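Local coordinates for alpha-galactosidase (Thermus thermophilus, PDB 6LCJ), which probably hydrolyses alpha-galactosidic bonds, removing terminal galactose units from oligosaccharides as a hexameric family 36 glycoside hydrolase, at residues R328-A341 and S346-D358. Residues are numbered along the deposited sequence; the frame is centred on the assembly and turned at random.
Sequences REAAGEAYLLFCGA and SLGLADGLRVGPD
Arg-328 and Asp-351 form a buried salt bridge at the N-terminal ends of strands 335-338 and 352-354, neighbouring parallel strands of the TIM barrel. The arginine lies near the C-terminal end of helix 317-331. Arg-328 CB packs 3.9 Å from Leu-349 CD2, with CG beside it; CD passes the carbonyl O of the same leucine, and the chain, bent at chi2 (77°) and chi3 (-85°), brings one guanidinium face against Leu-336 CD1. At the edge of the guanidinium, NH1 donates to Leu-349 O at 2.8 Å and to Asp-351 OD2 at 2.9 Å, reaching that oxygen from above the carboxylate plane, while NH2 bonds Ala-334 O. On its anti lone pair OD2 also takes the N-H of Leu-336, nearly straight at 176°; OD1 is hydrogen-bonded to Ser-156 OG and salt-bridged to Arg-154. With an alanine here instead of Arg-328, Leu-349 O and Ala-334 O would probably lose these donors, and the buried carboxylate one of its positive partners. Asp-351 CB sits over the centre of the Tyr-335 ring, a CH-pi contact, and the phenol OH is hydrogen-bonded to His-398 ND1. Between the strands, Gly-352 N donates to Leu-336 O, Phe-338 N to Gly-352 O, and Arg-354 N to Phe-338 O; Asp-351 N, just before the strand, adds a more bent bond to Leu-336 O. On the face carrying Phe-338 and Leu-353, Ala-350 CB makes a CH-pi contact over the phenyl ring, offset toward the rim, 3.5 Å from the centroid. Ser-346 OG, hydrogen-bonded to Tyr-320 OH, meets the ring edge 3.2 Å from Phe-338 CD2.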
ATOM      1  N   ARG E 328      12.217  10.626  48.273  1.00 28.55           N
ATOM      2  CA  ARG E 328      11.932   9.930  49.520  1.00 32.31           C
ATOM      3  C   ARG E 328      12.673  10.581  50.679  1.00 34.69           C
ATOM      4  O   ARG E 328      12.091  10.827  51.738  1.00 33.89           O
ATOM      5  CB  ARG E 328      12.299   8.448  49.403  1.00 28.77           C
ATOM      6  CG  ARG E 328      12.235   7.658  50.732  1.00 27.05           C
ATOM      7  CD  ARG E 328      10.802   7.300  51.169  1.00 27.98           C
ATOM      8  NE  ARG E 328      10.155   8.384  51.911  1.00 31.67           N
ATOM      9  CZ  ARG E 328       8.853   8.445  52.187  1.00 32.24           C
ATOM     10  NH1 ARG E 328       8.029   7.495  51.773  1.00 32.11           N
ATOM     11  NH2 ARG E 328       8.368   9.466  52.879  1.00 31.37           N
ATOM     12  N   GLU E 329      13.964  10.882  50.482  1.00 38.54           N
ATOM     13  CA  GLU E 329      14.763  11.502  51.534  1.00 35.04           C
ATOM     14  C   GLU E 329      14.335  12.937  51.780  1.00 34.62           C
ATOM     15  O   GLU E 329      14.304  13.391  52.928  1.00 36.46           O
ATOM     16  CB  GLU E 329      16.243  11.445  51.174  1.00 33.87           C
ATOM     17  CG  GLU E 329      16.867  10.085  51.398  1.00 36.48           C
ATOM     18  CD  GLU E 329      17.105   9.774  52.885  1.00 44.16           C
ATOM     19  OE1 GLU E 329      16.777  10.613  53.756  1.00 42.56           O
ATOM     20  OE2 GLU E 329      17.621   8.678  53.186  1.00 45.70           O
ATOM     21  N   ALA E 330      13.991  13.666  50.721  1.00 34.31           N
ATOM     22  CA  ALA E 330      13.550  15.043  50.906  1.00 36.25           C
ATOM     23  C   ALA E 330      12.248  15.112  51.689  1.00 35.49           C
ATOM     24  O   ALA E 330      11.980  16.119  52.356  1.00 36.01           O
ATOM     25  CB  ALA E 330      13.400  15.741  49.557  1.00 28.54           C
ATOM     26  N   ALA E 331      11.432  14.056  51.625  1.00 37.35           N
ATOM     27  CA  ALA E 331      10.143  14.026  52.307  1.00 33.76           C
ATOM     28  C   ALA E 331      10.251  13.537  53.740  1.00 33.09           C
ATOM     29  O   ALA E 331       9.309  13.723  54.523  1.00 36.87           O
ATOM     30  CB  ALA E 331       9.153  13.138  51.543  1.00 28.44           C
ATOM     31  N   GLY E 332      11.372  12.934  54.100  1.00 33.63           N
ATOM     32  CA  GLY E 332      11.523  12.442  55.454  1.00 30.63           C
ATOM     33  C   GLY E 332      10.429  11.455  55.780  1.00 32.46           C
ATOM     34  O   GLY E 332      10.187  10.491  55.044  1.00 40.41           O
ATOM     35  N   GLU E 333       9.747  11.697  56.887  1.00 34.79           N
ATOM     36  CA  GLU E 333       8.707  10.795  57.356  1.00 41.21           C
ATOM     37  C   GLU E 333       7.319  11.184  56.862  1.00 34.81           C
ATOM     38  O   GLU E 333       6.338  10.544  57.244  1.00 35.63           O
ATOM     39  CB  GLU E 333       8.740  10.732  58.885  1.00 47.42           C
ATOM     40  CG  GLU E 333      10.118  10.314  59.412  1.00 52.00           C
ATOM     41  CD  GLU E 333      10.175  10.172  60.928  1.00 58.03           C
ATOM     42  OE1 GLU E 333       9.815  11.136  61.646  1.00 61.46           O
ATOM     43  OE2 GLU E 333      10.593   9.089  61.397  1.00 51.77           O
ATOM     44  N   ALA E 334       7.215  12.199  56.013  1.00 34.20           N
ATOM     45  CA  ALA E 334       5.941  12.511  55.403  1.00 32.63           C
ATOM     46  C   ALA E 334       5.411  11.284  54.673  1.00 37.74           C
ATOM     47  O   ALA E 334       6.153  10.338  54.374  1.00 36.90           O
ATOM     48  CB  ALA E 334       6.082  13.689  54.448  1.00 31.48           C
ATOM     49  N   TYR E 335       4.100  11.283  54.435  1.00 34.81           N
ATOM     50  CA  TYR E 335       3.430  10.184  53.747  1.00 31.28           C
ATOM     51  C   TYR E 335       3.454  10.457  52.249  1.00 31.82           C
ATOM     52  O   TYR E 335       2.918  11.476  51.793  1.00 32.31           O
ATOM     53  CB  TYR E 335       1.985  10.025  54.225  1.00 27.43           C
ATOM     54  CG  TYR E 335       1.372   8.688  53.850  1.00 28.37           C
ATOM     55  CD1 TYR E 335       0.859   8.472  52.573  1.00 28.47           C
ATOM     56  CD2 TYR E 335       1.323   7.639  54.760  1.00 23.91           C
ATOM     57  CE1 TYR E 335       0.308   7.255  52.220  1.00 27.40           C
ATOM     58  CE2 TYR E 335       0.776   6.421  54.414  1.00 29.08           C
ATOM     59  CZ  TYR E 335       0.269   6.233  53.140  1.00 28.17           C
ATOM     60  OH  TYR E 335      -0.277   5.026  52.783  1.00 27.37           O
ATOM     61  N   LEU E 336       4.049   9.552  51.482  1.00 24.41           N
ATOM     62  CA  LEU E 336       4.042   9.670  50.030  1.00 27.96           C
ATOM     63  C   LEU E 336       3.113   8.609  49.450  1.00 30.14           C
ATOM     64  O   LEU E 336       3.311   7.403  49.670  1.00 27.17           O
ATOM     65  CB  LEU E 336       5.451   9.545  49.453  1.00 28.40           C
ATOM     66  CG  LEU E 336       6.410  10.620  49.942  1.00 28.47           C
ATOM     67  CD1 LEU E 336       7.771  10.416  49.315  1.00 29.08           C
ATOM     68  CD2 LEU E 336       5.853  12.010  49.653  1.00 25.15           C
ATOM     69  N   LEU E 337       2.083   9.071  48.753  1.00 28.26           N
ATOM     70  CA  LEU E 337       1.192   8.224  47.981  1.00 27.98           C
ATOM     71  C   LEU E 337       1.634   8.307  46.529  1.00 27.93           C
ATOM     72  O   LEU E 337       1.605   9.394  45.938  1.00 25.44           O
ATOM     73  CB  LEU E 337      -0.260   8.678  48.124  1.00 26.88           C
ATOM     74  CG  LEU E 337      -1.238   7.924  47.211  1.00 29.99           C
ATOM     75  CD1 LEU E 337      -1.420   6.486  47.683  1.00 27.93           C
ATOM     76  CD2 LEU E 337      -2.575   8.626  47.135  1.00 31.11           C
ATOM     77  N   PHE E 338       2.063   7.173  45.966  1.00 28.73           N
ATOM     78  CA  PHE E 338       2.516   7.107  44.575  1.00 28.53           C
ATOM     79  C   PHE E 338       1.339   6.798  43.660  1.00 27.36           C
ATOM     80  O   PHE E 338       0.596   5.839  43.900  1.00 24.88           O
ATOM     81  CB  PHE E 338       3.596   6.035  44.389  1.00 25.15           C
ATOM     82  CG  PHE E 338       4.985   6.459  44.831  1.00 30.63           C
ATOM     83  CD1 PHE E 338       5.164   7.417  45.826  1.00 30.52           C
ATOM     84  CD2 PHE E 338       6.110   5.868  44.276  1.00 27.09           C
ATOM     85  CE1 PHE E 338       6.431   7.772  46.253  1.00 30.05           C
ATOM     86  CE2 PHE E 338       7.388   6.226  44.695  1.00 29.00           C
ATOM     87  CZ  PHE E 338       7.546   7.178  45.684  1.00 29.66           C
ATOM     88  N   CYS E 339       1.196   7.588  42.595  1.00 25.27           N
ATOM     89  CA  CYS E 339       0.099   7.437  41.648  1.00 27.53           C
ATOM     90  C   CYS E 339       0.654   7.495  40.226  1.00 30.07           C
ATOM     91  O   CYS E 339       1.645   8.181  39.965  1.00 29.41           O
ATOM     92  CB  CYS E 339      -0.986   8.538  41.871  1.00 30.36           C
ATOM     93  SG  CYS E 339      -2.586   8.266  40.956  1.00 44.41           S
ATOM     94  N   GLY E 340       0.008   6.775  39.305  1.00 29.47           N
ATOM     95  CA  GLY E 340       0.475   6.730  37.924  1.00 25.12           C
ATOM     96  C   GLY E 340       1.885   6.204  37.807  1.00 26.44           C
ATOM     97  O   GLY E 340       2.648   6.614  36.913  1.00 23.86           O
ATOM     98  N   ALA E 341       2.245   5.313  38.687  1.00 27.28           N
ATOM     99  CA  ALA E 341       3.626   5.053  38.989  1.00 25.72           C
ATOM    100  C   ALA E 341       4.000   3.635  38.612  1.00 25.96           C
ATOM    101  O   ALA E 341       3.181   2.717  38.763  1.00 24.64           O
ATOM    102  CB  ALA E 341       3.895   5.268  40.488  1.00 24.20           C
ATOM    103  N   SER E 346       8.528   1.077  42.492  1.00 32.85           N
ATOM    104  CA  SER E 346       8.193   2.016  43.552  1.00 26.46           C
ATOM    105  C   SER E 346       8.287   1.399  44.931  1.00 27.33           C
ATOM    106  O   SER E 346       8.288   2.137  45.918  1.00 29.59           O
ATOM    107  CB  SER E 346       6.771   2.564  43.371  1.00 26.34           C
ATOM    108  OG  SER E 346       6.679   3.452  42.262  1.00 29.32           O
ATOM    109  N   LEU E 347       8.351   0.075  45.019  1.00 29.47           N
ATOM    110  CA  LEU E 347       8.281  -0.596  46.310  1.00 28.82           C
ATOM    111  C   LEU E 347       9.485  -0.229  47.174  1.00 34.25           C
ATOM    112  O   LEU E 347      10.616  -0.120  46.686  1.00 29.68           O
ATOM    113  CB  LEU E 347       8.208  -2.104  46.105  1.00 26.58           C
ATOM    114  CG  LEU E 347       6.978  -2.633  45.362  1.00 28.09           C
ATOM    115  CD1 LEU E 347       7.029  -4.163  45.187  1.00 21.27           C
ATOM    116  CD2 LEU E 347       5.711  -2.203  46.098  1.00 26.27           C
ATOM    117  N   GLY E 348       9.234  -0.032  48.469  1.00 30.83           N
ATOM    118  CA  GLY E 348      10.250   0.408  49.390  1.00 26.60           C
ATOM    119  C   GLY E 348      10.365   1.910  49.534  1.00 27.06           C
ATOM    120  O   GLY E 348      10.915   2.377  50.530  1.00 33.76           O
ATOM    121  N   LEU E 349       9.875   2.679  48.568  1.00 26.96           N
ATOM    122  CA  LEU E 349       9.880   4.133  48.636  1.00 24.18           C
ATOM    123  C   LEU E 349       8.500   4.700  48.947  1.00 32.16           C
ATOM    124  O   LEU E 349       8.371   5.573  49.814  1.00 33.73           O
ATOM    125  CB  LEU E 349      10.396   4.718  47.319  1.00 22.82           C
ATOM    126  CG  LEU E 349      11.810   4.290  46.932  1.00 29.10           C
ATOM    127  CD1 LEU E 349      12.134   4.717  45.521  1.00 25.48           C
ATOM    128  CD2 LEU E 349      12.850   4.834  47.943  1.00 26.36           C
ATOM    129  N   ALA E 350       7.459   4.224  48.263  1.00 28.80           N
ATOM    130  CA  ALA E 350       6.109   4.699  48.534  1.00 31.41           C
ATOM    131  C   ALA E 350       5.602   4.176  49.873  1.00 28.43           C
ATOM    132  O   ALA E 350       5.900   3.048  50.271  1.00 25.69           O
ATOM    133  CB  ALA E 350       5.149   4.266  47.422  1.00 26.48           C
ATOM    134  N   ASP E 351       4.825   5.010  50.564  1.00 26.68           N
ATOM    135  CA  ASP E 351       4.020   4.554  51.693  1.00 27.88           C
ATOM    136  C   ASP E 351       2.687   3.994  51.217  1.00 28.61           C
ATOM    137  O   ASP E 351       2.240   2.948  51.697  1.00 29.56           O
ATOM    138  CB  ASP E 351       3.766   5.702  52.674  1.00 29.15           C
ATOM    139  CG  ASP E 351       5.049   6.357  53.144  1.00 28.81           C
ATOM    140  OD1 ASP E 351       5.774   5.704  53.906  1.00 31.94           O
ATOM    141  OD2 ASP E 351       5.338   7.510  52.736  1.00 28.59           O
ATOM    142  N   GLY E 352       2.055   4.683  50.276  1.00 23.69           N
ATOM    143  CA  GLY E 352       0.860   4.189  49.625  1.00 26.67           C
ATOM    144  C   GLY E 352       1.066   4.177  48.121  1.00 30.02           C
ATOM    145  O   GLY E 352       1.757   5.041  47.562  1.00 27.74           O
ATOM    146  N   LEU E 353       0.472   3.175  47.465  1.00 22.11           N
ATOM    147  CA  LEU E 353       0.642   2.971  46.032  1.00 23.43           C
ATOM    148  C   LEU E 353      -0.712   2.687  45.394  1.00 23.62           C
ATOM    149  O   LEU E 353      -1.397   1.739  45.785  1.00 25.47           O
ATOM    150  CB  LEU E 353       1.621   1.829  45.762  1.00 21.40           C
ATOM    151  CG  LEU E 353       1.883   1.461  44.303  1.00 24.31           C
ATOM    152  CD1 LEU E 353       2.670   2.543  43.634  1.00 24.89           C
ATOM    153  CD2 LEU E 353       2.622   0.131  44.182  1.00 24.70           C
ATOM    154  N   ARG E 354      -1.094   3.504  44.419  1.00 22.45           N
ATOM    155  CA  ARG E 354      -2.282   3.213  43.624  1.00 24.45           C
ATOM    156  C   ARG E 354      -1.999   2.031  42.707  1.00 23.94           C
ATOM    157  O   ARG E 354      -0.954   1.984  42.056  1.00 21.41           O
ATOM    158  CB  ARG E 354      -2.695   4.443  42.820  1.00 20.89           C
ATOM    159  CG  ARG E 354      -3.327   5.556  43.676  1.00 23.27           C
ATOM    160  CD  ARG E 354      -4.853   5.451  43.721  1.00 23.81           C
ATOM    161  NE  ARG E 354      -5.352   5.157  42.393  1.00 23.88           N
ATOM    162  CZ  ARG E 354      -5.689   6.075  41.491  1.00 27.72           C
ATOM    163  NH1 ARG E 354      -5.640   7.373  41.784  1.00 27.97           N
ATOM    164  NH2 ARG E 354      -6.090   5.688  40.286  1.00 27.89           N
ATOM    165  N   VAL E 355      -2.915   1.059  42.681  1.00 22.57           N
ATOM    166  CA  VAL E 355      -2.735  -0.181  41.932  1.00 25.45           C
ATOM    167  C   VAL E 355      -3.749  -0.348  40.811  1.00 23.32           C
ATOM    168  O   VAL E 355      -3.755  -1.389  40.151  1.00 19.95           O
ATOM    169  CB  VAL E 355      -2.775  -1.416  42.857  1.00 23.50           C
ATOM    170  CG1 VAL E 355      -1.553  -1.466  43.747  1.00 21.92           C
ATOM    171  CG2 VAL E 355      -4.038  -1.388  43.678  1.00 23.47           C
ATOM    172  N   GLY E 356      -4.606   0.630  40.574  1.00 22.94           N
ATOM    173  CA  GLY E 356      -5.516   0.552  39.460  1.00 21.55           C
ATOM    174  C   GLY E 356      -5.818   1.893  38.821  1.00 25.47           C
ATOM    175  O   GLY E 356      -5.494   2.968  39.351  1.00 25.16           O
ATOM    176  N   PRO E 357      -6.457   1.841  37.650  1.00 24.34           N
ATOM    177  CA  PRO E 357      -7.048   3.045  37.061  1.00 19.28           C
ATOM    178  C   PRO E 357      -7.867   3.832  38.060  1.00 24.09           C
ATOM    179  O   PRO E 357      -8.334   3.300  39.074  1.00 23.11           O
ATOM    180  CB  PRO E 357      -7.945   2.485  35.952  1.00 22.80           C
ATOM    181  CG  PRO E 357      -7.362   1.168  35.616  1.00 22.27           C
ATOM    182  CD  PRO E 357      -6.800   0.623  36.891  1.00 23.22           C
ATOM    183  N   ASP E 358      -8.026   5.118  37.783  1.00 25.29           N
ATOM    184  CA  ASP E 358      -8.933   5.949  38.554  1.00 24.56           C
ATOM    185  C   ASP E 358     -10.314   5.312  38.646  1.00 27.18           C
ATOM    186  O   ASP E 358     -10.854   4.794  37.661  1.00 27.16           O
ATOM    187  CB  ASP E 358      -9.065   7.317  37.894  1.00 24.00           C
ATOM    188  CG  ASP E 358      -7.840   8.154  38.049  1.00 27.17           C
ATOM    189  OD1 ASP E 358      -6.863   7.700  38.712  1.00 28.09           O
ATOM    190  OD2 ASP E 358      -7.869   9.281  37.507  1.00 30.68           O
TER